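Local coordinates for protein phosphodiesterase (Candida albicans, PDB 6CPU) that belongs to the phosphodiesterase family of the HD clan, a largely helical fold, and holds a zinc ion and a magnesium ion close together, at residues I262-Y267 with H274-A279; L347-G352 with C460-N465. All blocks are in the same frame, centred on the assembly; numbering follows the deposited sequence.

Interaction 1. Residues I262-Y267 with H274-A279; sequences IVRDTY and HNFRHA. With ZN (zinc ion), chain B.
With CG of Tyr267 swung opposite its carbonyl carbon (chi1 -79°) and that of Phe276 extended away from its backbone N (chi1 -179°), the two aromatic side chains meet nearly at right angles, Tyr267 CD1 lying 3.9 Å from Phe276 CD1 at the edge of the phenylalanine ring. They fill a helix-loop-helix corner of the all-helical phosphodiesterase domain, where helix 253-264 ends and helix 276-292 begins. Arg264 lays its aliphatic stem over one face of Phe276: CB stands 3.9 Å from the ring centroid, only 3° off the normal, a CH-pi contact. Beyond this stem the chain bends, and its guanidinium leaves for a salt bridge with Asp228. Tyr267 reaches further along the second helix, its CZ 3.4 Å from Ala279 CB, while its OH is hydrogen-bonded to Leu347 O. Asn275 N-caps this helix, OD1 accepting from His278 N at 3.1 Å. The same first turn of the helix carries a zinc ligand, His278 NE2, 2.2 Å from the metal. His274, just before the cap, adds a second-shell grip, with ND1 hydrogen-bonded to Glu483 and NE2 2.7 Å from the oxygen of zinc-bound water 1, which lies in the imidazole plane.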
ATOM      1  N   ILE A 262       6.440  -0.514   8.367  1.00 19.31           N
ATOM      2  CA  ILE A 262       7.194  -1.238   7.345  1.00 20.77           C
ATOM      3  C   ILE A 262       6.380  -1.370   6.061  1.00 19.25           C
ATOM      4  O   ILE A 262       6.909  -1.137   4.984  1.00 18.41           O
ATOM      5  CB  ILE A 262       7.581  -2.674   7.809  1.00 22.61           C
ATOM      6  CG1 ILE A 262       8.627  -2.702   8.934  1.00 25.49           C
ATOM      7  CG2 ILE A 262       8.015  -3.546   6.642  1.00 24.10           C
ATOM      8  CD1 ILE A 262       9.389  -1.450   9.198  1.00 26.50           C
ATOM      9  N   VAL A 263       5.091  -1.701   6.189  1.00 17.97           N
ATOM     10  CA  VAL A 263       4.200  -1.790   5.025  1.00 17.72           C
ATOM     11  C   VAL A 263       4.064  -0.425   4.349  1.00 16.84           C
ATOM     12  O   VAL A 263       4.212  -0.319   3.126  1.00 17.02           O
ATOM     13  CB  VAL A 263       2.786  -2.305   5.403  1.00 18.66           C
ATOM     14  CG1 VAL A 263       1.828  -2.154   4.228  1.00 18.93           C
ATOM     15  CG2 VAL A 263       2.838  -3.755   5.849  1.00 19.33           C
ATOM     16  N   ARG A 264       3.790   0.612   5.131  1.00 16.37           N
ATOM     17  CA  ARG A 264       3.656   1.975   4.571  1.00 16.63           C
ATOM     18  C   ARG A 264       4.909   2.365   3.782  1.00 16.83           C
ATOM     19  O   ARG A 264       4.814   2.935   2.685  1.00 15.76           O
ATOM     20  CB  ARG A 264       3.368   2.993   5.672  1.00 16.92           C
ATOM     21  CG  ARG A 264       3.181   4.403   5.166  1.00 16.76           C
ATOM     22  CD  ARG A 264       2.856   5.355   6.292  1.00 17.49           C
ATOM     23  NE  ARG A 264       4.049   5.769   7.038  1.00 17.21           N
ATOM     24  CZ  ARG A 264       4.058   6.682   8.000  1.00 18.15           C
ATOM     25  NH1 ARG A 264       2.933   7.256   8.397  1.00 18.67           N
ATOM     26  NH2 ARG A 264       5.203   7.030   8.576  1.00 18.50           N
ATOM     27  N   ASP A 265       6.077   2.012   4.318  1.00 16.53           N
ATOM     28  CA  ASP A 265       7.358   2.287   3.664  1.00 18.81           C
ATOM     29  C   ASP A 265       7.560   1.590   2.301  1.00 18.10           C
ATOM     30  O   ASP A 265       8.429   2.003   1.530  1.00 18.64           O
ATOM     31  CB  ASP A 265       8.537   1.924   4.597  1.00 20.45           C
ATOM     32  CG  ASP A 265       8.716   2.904   5.762  1.00 23.27           C
ATOM     33  OD1 ASP A 265       8.129   4.013   5.736  1.00 24.32           O
ATOM     34  OD2 ASP A 265       9.464   2.559   6.726  1.00 26.29           O
ATOM     35  N   THR A 266       6.765   0.569   1.993  1.00 17.38           N
ATOM     36  CA  THR A 266       6.854  -0.089   0.700  1.00 17.61           C
ATOM     37  C   THR A 266       5.943   0.544  -0.350  1.00 17.63           C
ATOM     38  O   THR A 266       6.026   0.172  -1.508  1.00 17.23           O
ATOM     39  CB  THR A 266       6.525  -1.589   0.766  1.00 18.55           C
ATOM     40  OG1 THR A 266       5.143  -1.782   1.076  1.00 18.70           O
ATOM     41  CG2 THR A 266       7.393  -2.286   1.814  1.00 18.58           C
ATOM     42  N   TYR A 267       5.075   1.466   0.068  1.00 16.35           N
ATOM     43  CA  TYR A 267       4.196   2.179  -0.859  1.00 16.23           C
ATOM     44  C   TYR A 267       4.828   3.502  -1.243  1.00 17.31           C
ATOM     45  O   TYR A 267       5.486   4.135  -0.429  1.00 17.44           O
ATOM     46  CB  TYR A 267       2.802   2.373  -0.226  1.00 16.25           C
ATOM     47  CG  TYR A 267       1.956   1.127  -0.298  1.00 15.82           C
ATOM     48  CD1 TYR A 267       1.878   0.235   0.761  1.00 15.99           C
ATOM     49  CD2 TYR A 267       1.231   0.826  -1.451  1.00 15.92           C
ATOM     50  CE1 TYR A 267       1.126  -0.924   0.672  1.00 16.16           C
ATOM     51  CE2 TYR A 267       0.481  -0.337  -1.541  1.00 15.42           C
ATOM     52  CZ  TYR A 267       0.422  -1.208  -0.484  1.00 15.91           C
ATOM     53  OH  TYR A 267      -0.350  -2.368  -0.602  1.00 16.06           O
ATOM     54  N   HIS A 274      -2.122   4.787  -6.502  1.00 20.79           N
ATOM     55  CA  HIS A 274      -1.589   3.529  -5.928  1.00 21.07           C
ATOM     56  C   HIS A 274      -0.573   3.753  -4.812  1.00 19.56           C
ATOM     57  O   HIS A 274       0.597   3.401  -4.927  1.00 20.04           O
ATOM     58  CB  HIS A 274      -1.006   2.645  -7.038  1.00 21.38           C
ATOM     59  CG  HIS A 274      -2.053   2.098  -7.957  1.00 21.49           C
ATOM     60  ND1 HIS A 274      -2.340   2.661  -9.182  1.00 22.54           N
ATOM     61  CD2 HIS A 274      -2.917   1.069  -7.805  1.00 22.77           C
ATOM     62  CE1 HIS A 274      -3.321   1.984  -9.757  1.00 22.81           C
ATOM     63  NE2 HIS A 274      -3.692   1.016  -8.938  1.00 23.79           N
ATOM     64  N   ASN A 275      -1.055   4.349  -3.734  1.00 19.38           N
ATOM     65  CA  ASN A 275      -0.239   4.667  -2.560  1.00 18.78           C
ATOM     66  C   ASN A 275      -0.794   3.934  -1.349  1.00 18.31           C
ATOM     67  O   ASN A 275      -1.663   3.073  -1.483  1.00 17.53           O
ATOM     68  CB  ASN A 275      -0.197   6.167  -2.350  1.00 18.52           C
ATOM     69  CG  ASN A 275      -1.580   6.777  -2.240  1.00 18.75           C
ATOM     70  OD1 ASN A 275      -2.538   6.115  -1.877  1.00 19.27           O
ATOM     71  ND2 ASN A 275      -1.679   8.027  -2.581  1.00 19.73           N
ATOM     72  N   PHE A 276      -0.254   4.230  -0.179  1.00 17.91           N
ATOM     73  CA  PHE A 276      -0.681   3.554   1.056  1.00 18.24           C
ATOM     74  C   PHE A 276      -2.165   3.832   1.345  1.00 18.35           C
ATOM     75  O   PHE A 276      -2.874   2.958   1.824  1.00 18.17           O
ATOM     76  CB  PHE A 276       0.187   4.036   2.191  1.00 18.15           C
ATOM     77  CG  PHE A 276      -0.123   3.407   3.508  1.00 18.14           C
ATOM     78  CD1 PHE A 276      -0.016   2.043   3.676  1.00 18.27           C
ATOM     79  CD2 PHE A 276      -0.452   4.204   4.605  1.00 18.63           C
ATOM     80  CE1 PHE A 276      -0.297   1.468   4.905  1.00 18.47           C
ATOM     81  CE2 PHE A 276      -0.712   3.630   5.840  1.00 18.27           C
ATOM     82  CZ  PHE A 276      -0.634   2.269   5.984  1.00 18.56           C
ATOM     83  N   ARG A 277      -2.628   5.027   1.005  1.00 19.50           N
ATOM     84  CA  ARG A 277      -4.051   5.384   1.187  1.00 19.50           C
ATOM     85  C   ARG A 277      -4.983   4.425   0.422  1.00 19.81           C
ATOM     86  O   ARG A 277      -6.004   4.003   0.976  1.00 20.56           O
ATOM     87  CB  ARG A 277      -4.311   6.854   0.826  1.00 19.45           C
ATOM     88  CG  ARG A 277      -5.770   7.312   0.904  1.00 19.51           C
ATOM     89  CD  ARG A 277      -5.946   8.806   0.676  1.00 20.09           C
ATOM     90  NE  ARG A 277      -5.251   9.567   1.705  1.00 20.31           N
ATOM     91  CZ  ARG A 277      -4.056  10.128   1.585  1.00 20.32           C
ATOM     92  NH1 ARG A 277      -3.387  10.119   0.430  1.00 21.34           N
ATOM     93  NH2 ARG A 277      -3.530  10.730   2.634  1.00 21.62           N
ATOM     94  N   HIS A 278      -4.619   4.072  -0.814  1.00 20.00           N
ATOM     95  CA  HIS A 278      -5.376   3.084  -1.614  1.00 21.42           C
ATOM     96  C   HIS A 278      -5.376   1.721  -0.954  1.00 20.66           C
ATOM     97  O   HIS A 278      -6.409   1.065  -0.881  1.00 20.07           O
ATOM     98  CB  HIS A 278      -4.837   2.985  -3.058  1.00 21.77           C
ATOM     99  CG  HIS A 278      -5.379   1.825  -3.848  1.00 24.49           C
ATOM    100  ND1 HIS A 278      -6.717   1.686  -4.158  1.00 25.53           N
ATOM    101  CD2 HIS A 278      -4.755   0.751  -4.396  1.00 26.37           C
ATOM    102  CE1 HIS A 278      -6.891   0.576  -4.860  1.00 26.44           C
ATOM    103  NE2 HIS A 278      -5.717  -0.013  -5.018  1.00 28.66           N
ATOM    104  N   ALA A 279      -4.209   1.283  -0.472  1.00 20.61           N
ATOM    105  CA  ALA A 279      -4.107   0.008   0.214  1.00 19.51           C
ATOM    106  C   ALA A 279      -5.046  -0.061   1.421  1.00 20.24           C
ATOM    107  O   ALA A 279      -5.746  -1.074   1.634  1.00 19.50           O
ATOM    108  CB  ALA A 279      -2.670  -0.254   0.651  1.00 20.04           C
TER
HETATM  109 ZN    ZN B 601      -5.158  -1.888  -5.993  1.00 34.92          ZN
HETATM  110  O   HOH W   1      -5.430  -0.667  -7.816  1.00 34.55           O
HETATM  111  O   HOH W   2      -4.690  -3.484  -7.378  1.00 30.21           O

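Interaction 2. Residues L347-G352 with C460-N465; sequences LGHDVG and CADISN. With ZN (zinc ion), chain B; MG (magnesium ion), chain C.
His349 NE2 and Asp462 OD1 come within 2.8 Å of each other without a hydrogen bond, because both are ligands of the same zinc ion. The metal therefore joins the two segments, and little surface is buried directly between them. His349 and Asp350 are the adjacent His-Asp pair for which the HD clan is named, in the turn 348-351 that follows helix 336-348, with a further aspartate, Asp462, arriving from the end of helix 446-462. The imidazole and the Asp462 carboxylate are turned 75° apart. CG of His349 sits between backbone N and carbonyl carbon (chi1 89°), a cramped setting steadied by a hydrogen bond from ND1 to Ala346 O, which leaves NE2 facing zinc. CB of Asp350 lies over one face of this ring, and its carboxylate is shared between the metals: OD2 is 2.1 Å from zinc and OD1 2.2 Å from magnesium. His278 and waters 1 and 2 complete six-fold coordination of zinc. Water 2 also bridges the two metals, its oxygen 2.2 Å from zinc and 2.0 Å from magnesium, and donates to Asp462 OD2 at 2.7 Å. Asp462 thus holds zinc with one oxygen and the bridging water with the other. Two cations on one oxygen, with a carboxylate accepting its hydrogen bond, would be expected to polarise this water and probably lower its pKa.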
ATOM      1  N   LEU A 347      -4.083  -5.418   2.483  1.00 21.36           N
ATOM      2  CA  LEU A 347      -3.072  -4.465   2.945  1.00 21.74           C
ATOM      3  C   LEU A 347      -1.833  -4.430   2.028  1.00 20.78           C
ATOM      4  O   LEU A 347      -1.295  -3.344   1.725  1.00 23.32           O
ATOM      5  CB  LEU A 347      -2.658  -4.791   4.386  1.00 21.31           C
ATOM      6  CG  LEU A 347      -1.565  -3.905   4.987  1.00 22.15           C
ATOM      7  CD1 LEU A 347      -1.956  -2.436   4.965  1.00 21.52           C
ATOM      8  CD2 LEU A 347      -1.248  -4.364   6.390  1.00 22.86           C
ATOM      9  N   GLY A 348      -1.395  -5.598   1.579  1.00 19.74           N
ATOM     10  CA  GLY A 348      -0.166  -5.721   0.783  1.00 19.97           C
ATOM     11  C   GLY A 348      -0.359  -5.808  -0.720  1.00 19.99           C
ATOM     12  O   GLY A 348       0.614  -5.961  -1.475  1.00 18.32           O
ATOM     13  N   HIS A 349      -1.603  -5.683  -1.190  1.00 20.15           N
ATOM     14  CA  HIS A 349      -1.904  -6.098  -2.568  1.00 21.49           C
ATOM     15  C   HIS A 349      -1.272  -5.236  -3.668  1.00 20.71           C
ATOM     16  O   HIS A 349      -1.164  -5.701  -4.806  1.00 21.28           O
ATOM     17  CB  HIS A 349      -3.426  -6.216  -2.794  1.00 22.76           C
ATOM     18  CG  HIS A 349      -4.061  -4.940  -3.237  1.00 23.35           C
ATOM     19  ND1 HIS A 349      -4.354  -3.916  -2.367  1.00 25.01           N
ATOM     20  CD2 HIS A 349      -4.422  -4.508  -4.466  1.00 24.54           C
ATOM     21  CE1 HIS A 349      -4.871  -2.903  -3.041  1.00 25.14           C
ATOM     22  NE2 HIS A 349      -4.928  -3.238  -4.319  1.00 25.91           N
ATOM     23  N   ASP A 350      -0.861  -4.007  -3.347  1.00 18.97           N
ATOM     24  CA  ASP A 350      -0.199  -3.129  -4.306  1.00 19.68           C
ATOM     25  C   ASP A 350       1.207  -2.711  -3.850  1.00 17.47           C
ATOM     26  O   ASP A 350       1.711  -1.702  -4.314  1.00 17.08           O
ATOM     27  CB  ASP A 350      -1.071  -1.873  -4.568  1.00 21.21           C
ATOM     28  CG  ASP A 350      -2.118  -2.080  -5.681  1.00 23.70           C
ATOM     29  OD1 ASP A 350      -1.862  -2.902  -6.579  1.00 24.68           O
ATOM     30  OD2 ASP A 350      -3.168  -1.390  -5.680  1.00 26.75           O
ATOM     31  N   VAL A 351       1.834  -3.452  -2.930  1.00 17.72           N
ATOM     32  CA  VAL A 351       3.145  -3.028  -2.415  1.00 18.54           C
ATOM     33  C   VAL A 351       4.145  -2.743  -3.537  1.00 17.88           C
ATOM     34  O   VAL A 351       4.294  -3.517  -4.478  1.00 17.88           O
ATOM     35  CB  VAL A 351       3.789  -3.992  -1.385  1.00 19.99           C
ATOM     36  CG1 VAL A 351       3.026  -3.990  -0.067  1.00 20.29           C
ATOM     37  CG2 VAL A 351       3.931  -5.388  -1.935  1.00 21.97           C
ATOM     38  N   GLY A 352       4.815  -1.604  -3.435  1.00 17.10           N
ATOM     39  CA  GLY A 352       5.898  -1.267  -4.357  1.00 16.67           C
ATOM     40  C   GLY A 352       5.395  -0.746  -5.686  1.00 15.83           C
ATOM     41  O   GLY A 352       6.158  -0.597  -6.603  1.00 14.90           O
ATOM     42  N   CYS A 460     -13.401  -7.172  -5.551  1.00 31.10           N
ATOM     43  CA  CYS A 460     -14.457  -6.184  -5.319  1.00 30.95           C
ATOM     44  C   CYS A 460     -13.894  -4.992  -4.537  1.00 29.27           C
ATOM     45  O   CYS A 460     -14.110  -3.835  -4.905  1.00 30.75           O
ATOM     46  CB  CYS A 460     -15.630  -6.831  -4.580  1.00 32.25           C
ATOM     47  SG  CYS A 460     -16.677  -7.880  -5.639  1.00 35.89           S
ATOM     48  N   ALA A 461     -13.138  -5.285  -3.484  1.00 28.17           N
ATOM     49  CA  ALA A 461     -12.490  -4.236  -2.675  1.00 26.61           C
ATOM     50  C   ALA A 461     -11.569  -3.359  -3.510  1.00 27.85           C
ATOM     51  O   ALA A 461     -11.607  -2.130  -3.412  1.00 27.82           O
ATOM     52  CB  ALA A 461     -11.726  -4.862  -1.523  1.00 27.05           C
ATOM     53  N   ASP A 462     -10.744  -3.987  -4.350  1.00 27.09           N
ATOM     54  CA  ASP A 462      -9.796  -3.236  -5.168  1.00 28.27           C
ATOM     55  C   ASP A 462     -10.474  -2.258  -6.134  1.00 29.50           C
ATOM     56  O   ASP A 462      -9.933  -1.183  -6.405  1.00 29.82           O
ATOM     57  CB  ASP A 462      -8.892  -4.196  -5.935  1.00 29.45           C
ATOM     58  CG  ASP A 462      -7.695  -3.508  -6.562  1.00 30.87           C
ATOM     59  OD1 ASP A 462      -7.125  -2.538  -5.985  1.00 30.52           O
ATOM     60  OD2 ASP A 462      -7.319  -3.973  -7.652  1.00 33.99           O
ATOM     61  N   ILE A 463     -11.652  -2.616  -6.657  1.00 28.62           N
ATOM     62  CA  ILE A 463     -12.369  -1.728  -7.588  1.00 29.14           C
ATOM     63  C   ILE A 463     -13.606  -1.094  -6.937  1.00 30.77           C
ATOM     64  O   ILE A 463     -14.587  -0.783  -7.618  1.00 30.43           O
ATOM     65  CB  ILE A 463     -12.746  -2.444  -8.919  1.00 30.25           C
ATOM     66  CG1 ILE A 463     -13.736  -3.591  -8.696  1.00 31.24           C
ATOM     67  CG2 ILE A 463     -11.498  -2.967  -9.615  1.00 30.59           C
ATOM     68  CD1 ILE A 463     -14.508  -3.955  -9.951  1.00 34.14           C
ATOM     69  N   SER A 464     -13.538  -0.864  -5.627  1.00 31.23           N
ATOM     70  CA  SER A 464     -14.706  -0.422  -4.857  1.00 30.92           C
ATOM     71  C   SER A 464     -14.977   1.077  -4.924  1.00 30.83           C
ATOM     72  O   SER A 464     -15.980   1.537  -4.367  1.00 33.21           O
ATOM     73  CB  SER A 464     -14.562  -0.866  -3.397  1.00 31.64           C
ATOM     74  OG  SER A 464     -13.487  -0.185  -2.769  1.00 32.90           O
ATOM     75  N   ASN A 465     -14.123   1.846  -5.602  1.00 30.03           N
ATOM     76  CA  ASN A 465     -14.306   3.287  -5.680  1.00 31.10           C
ATOM     77  C   ASN A 465     -15.694   3.670  -6.204  1.00 33.49           C
ATOM     78  O   ASN A 465     -16.303   4.605  -5.688  1.00 34.44           O
ATOM     79  CB  ASN A 465     -13.262   3.930  -6.580  1.00 32.83           C
ATOM     80  CG  ASN A 465     -11.876   3.948  -5.965  1.00 31.85           C
ATOM     81  OD1 ASN A 465     -11.660   3.535  -4.816  1.00 31.99           O
ATOM     82  ND2 ASN A 465     -10.928   4.448  -6.726  1.00 32.22           N
TER
HETATM   83 ZN    ZN B 601      -5.158  -1.888  -5.993  1.00 34.92          ZN
HETATM   84 MG    MG C 602      -2.886  -3.738  -8.280  1.00 26.72          MG
HETATM   85  O   HOH W   2      -4.690  -3.484  -7.378  1.00 30.21           O
HETATM   86  O   HOH W   1      -5.430  -0.667  -7.816  1.00 34.55           O
HETATM   87  O   HOH W   3      -3.941  -4.869  -9.829  1.00 27.32           O
HETATM   88  O   HOH W   4      -1.060  -3.741  -9.495  1.00 20.33           O
HETATM   89  O   HOH W   5      -3.177  -2.012  -9.250  1.00 30.35           O

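How the interactions relate
Both contacts are buried, interaction 1 about 3 Å and interaction 2 about 8 Å from the centre of the chain, their own centres about 10 Å apart; interaction 2 is somewhat less enclosed, Asp462 being partly exposed. The first joins neighbouring helices through aromatic and aliphatic packing; the second brings together segments over a hundred residues apart, almost wholly through metal coordination. They share the zinc ion, to which 274-279 contributes one histidine and interaction 2 the other three protein ligands, and also waters 1 and 2. A second tie runs through Tyr267: its OH also lies 3.2 Å from Asp350 N, a probable hydrogen bond that links the apolar corner to the metal-binding turn.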